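Local coordinates for IclR family transcriptional regulator (Brucella abortus, PDB 5WHM), which is an IclR-type transcriptional repressor that controls gene expression, probably by binding DNA through its helix-turn-helix domain, at residues A120-D125 with M129-V134. Numbering follows the deposited sequence.
Sequences AMAARD and MVYLDV
A120 sets its CB over one face of the Y131 ring, 3.7 Å from the centroid and 17° off the normal, a CH-pi contact displaced toward the hydroxyl end: the closest ring atom is Y131 CZ. A122 CB meets the same ring obliquely at CD1. Further along the same face of the sheet M129 doubles back, bent at chi2 (-53°) and chi3 (-67°), which lays its SE against R124 CB (3.7 Å) and sets CE against the A123-R124 peptide, with A122 CB a little farther off. The other face of the sheet carries M121, whose CE reaches L132 CB (3.8 Å) and D133 CB, the M121 side chain running at a slant across those of L132 and D133, and A123, whose CB touches L132 CD1.

Opposite M121 the second strand puts two residues, L132 and D133, where one would be regular: a classic beta bulge in this antiparallel hairpin. M121 O takes a short bond from L132 N (2.7 Å), in the carbonyl plane, and a weak one from D133 N (3.3 Å), while M121 N donates to D133 O. Past the bulge, A123 and V130 form a regular hydrogen-bonded pair.

The hairpin belongs to the sheet of the IclR C-terminal, GAF-related domain, between strands 150-152 and 229-238. N234 ND2 of strand 229-238 hydrogen-bonds to Y131 OH, and helix 157-165 packs on M129 and R124. On the opposite face D133 makes salt bridges with R101 of its own chain and with R145 of the second subunit, whose I85 packs on V130 and L132.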
loop_
_atom_site.group_PDB
_atom_site.type_symbol
_atom_site.label_atom_id
_atom_site.label_comp_id
_atom_site.label_asym_id
_atom_site.label_seq_id
_atom_site.Cartn_x
_atom_site.Cartn_y
_atom_site.Cartn_z
ATOM N N ALA C 120 8.301 -9.107 -13.375
ATOM C CA ALA C 120 8.038 -8.162 -12.291
ATOM C C ALA C 120 9.021 -7.003 -12.361
ATOM O O ALA C 120 10.104 -7.099 -12.964
ATOM C CB ALA C 120 8.107 -8.834 -10.897
HETATM N N MSE C 121 8.617 -5.903 -11.730
HETATM C CA MSE C 121 9.451 -4.741 -11.534
HETATM C C MSE C 121 9.540 -4.458 -10.011
HETATM O O MSE C 121 8.518 -4.459 -9.338
HETATM C CB MSE C 121 8.886 -3.536 -12.278
HETATM C CG MSE C 121 9.690 -2.267 -12.097
HETATM SE SE MSE C 121 8.873 -0.759 -13.055
HETATM C CE MSE C 121 7.151 -0.559 -12.092
ATOM N N ALA C 122 10.761 -4.270 -9.500
ATOM C CA ALA C 122 11.011 -4.206 -8.062
ATOM C C ALA C 122 12.014 -3.101 -7.760
ATOM O O ALA C 122 12.785 -2.691 -8.629
ATOM C CB ALA C 122 11.547 -5.544 -7.518
ATOM N N ALA C 123 12.001 -2.625 -6.505
ATOM C CA ALA C 123 13.035 -1.723 -6.004
ATOM C C ALA C 123 13.313 -2.063 -4.538
ATOM O O ALA C 123 12.499 -2.699 -3.857
ATOM C CB ALA C 123 12.624 -0.243 -6.144
ATOM N N ARG C 124 14.474 -1.635 -4.059
ATOM C CA ARG C 124 14.926 -2.030 -2.734
ATOM C C ARG C 124 14.283 -1.175 -1.645
ATOM O O ARG C 124 14.121 0.040 -1.811
ATOM C CB ARG C 124 16.443 -1.907 -2.640
ATOM C CG ARG C 124 16.993 -2.346 -1.298
ATOM C CD ARG C 124 18.525 -2.322 -1.284
ATOM N NE ARG C 124 19.056 -0.958 -1.308
ATOM C CZ ARG C 124 19.280 -0.222 -0.220
ATOM N NH1 ARG C 124 18.996 -0.692 0.992
ATOM N NH2 ARG C 124 19.773 0.996 -0.344
ATOM N N ASP C 125 13.932 -1.816 -0.525
ATOM C CA ASP C 125 13.643 -1.128 0.745
ATOM C C ASP C 125 14.383 -1.889 1.844
ATOM O O ASP C 125 14.048 -3.047 2.130
ATOM C CB ASP C 125 12.125 -1.035 1.042
ATOM C CG ASP C 125 11.828 -0.427 2.459
ATOM O OD1 ASP C 125 11.443 -1.162 3.397
ATOM O OD2 ASP C 125 12.009 0.802 2.640
HETATM N N MSE C 129 13.631 -6.576 -1.505
HETATM C CA MSE C 129 13.143 -6.060 -2.786
HETATM C C MSE C 129 11.627 -6.023 -2.710
HETATM O O MSE C 129 11.012 -6.987 -2.273
HETATM C CB MSE C 129 13.615 -6.953 -3.959
HETATM C CG MSE C 129 15.150 -7.009 -4.144
HETATM SE SE MSE C 129 16.003 -5.245 -4.286
HETATM C CE MSE C 129 15.255 -4.704 -5.996
ATOM N N VAL C 130 11.022 -4.896 -3.087
ATOM C CA VAL C 130 9.579 -4.697 -3.037
ATOM C C VAL C 130 9.051 -4.722 -4.469
ATOM O O VAL C 130 9.488 -3.929 -5.304
ATOM C CB VAL C 130 9.233 -3.349 -2.367
ATOM C CG1 VAL C 130 7.723 -3.188 -2.238
ATOM C CG2 VAL C 130 9.936 -3.241 -0.995
ATOM N N TYR C 131 8.061 -5.563 -4.728
ATOM C CA TYR C 131 7.441 -5.622 -6.059
ATOM C C TYR C 131 6.544 -4.393 -6.310
ATOM O O TYR C 131 5.568 -4.172 -5.583
ATOM C CB TYR C 131 6.620 -6.898 -6.157
ATOM C CG TYR C 131 7.381 -8.119 -6.670
ATOM C CD1 TYR C 131 8.767 -8.135 -6.751
ATOM C CD2 TYR C 131 6.691 -9.215 -7.131
ATOM C CE1 TYR C 131 9.444 -9.252 -7.251
ATOM C CE2 TYR C 131 7.344 -10.315 -7.627
ATOM C CZ TYR C 131 8.716 -10.339 -7.678
ATOM O OH TYR C 131 9.319 -11.469 -8.198
ATOM N N LEU C 132 6.849 -3.621 -7.357
ATOM C CA LEU C 132 6.039 -2.474 -7.766
ATOM C C LEU C 132 4.995 -2.842 -8.808
ATOM O O LEU C 132 3.934 -2.189 -8.889
ATOM C CB LEU C 132 6.942 -1.377 -8.342
ATOM C CG LEU C 132 8.214 -1.113 -7.530
ATOM C CD1 LEU C 132 9.173 -0.125 -8.233
ATOM C CD2 LEU C 132 7.791 -0.582 -6.156
ATOM N N ASP C 133 5.274 -3.872 -9.603
ATOM C CA ASP C 133 4.376 -4.298 -10.658
ATOM C C ASP C 133 4.753 -5.733 -11.018
ATOM O O ASP C 133 5.916 -6.137 -10.871
ATOM C CB ASP C 133 4.422 -3.377 -11.896
ATOM C CG ASP C 133 3.129 -3.465 -12.714
ATOM O OD1 ASP C 133 3.003 -2.808 -13.761
ATOM O OD2 ASP C 133 2.199 -4.191 -12.288
ATOM N N VAL C 134 3.745 -6.510 -11.390
ATOM C CA VAL C 134 3.884 -7.917 -11.758
ATOM C C VAL C 134 2.912 -8.171 -12.893
ATOM O O VAL C 134 1.735 -7.802 -12.803
ATOM C CB VAL C 134 3.559 -8.902 -10.613
ATOM C CG1 VAL C 134 3.873 -10.348 -11.057
ATOM C CG2 VAL C 134 4.276 -8.566 -9.357
#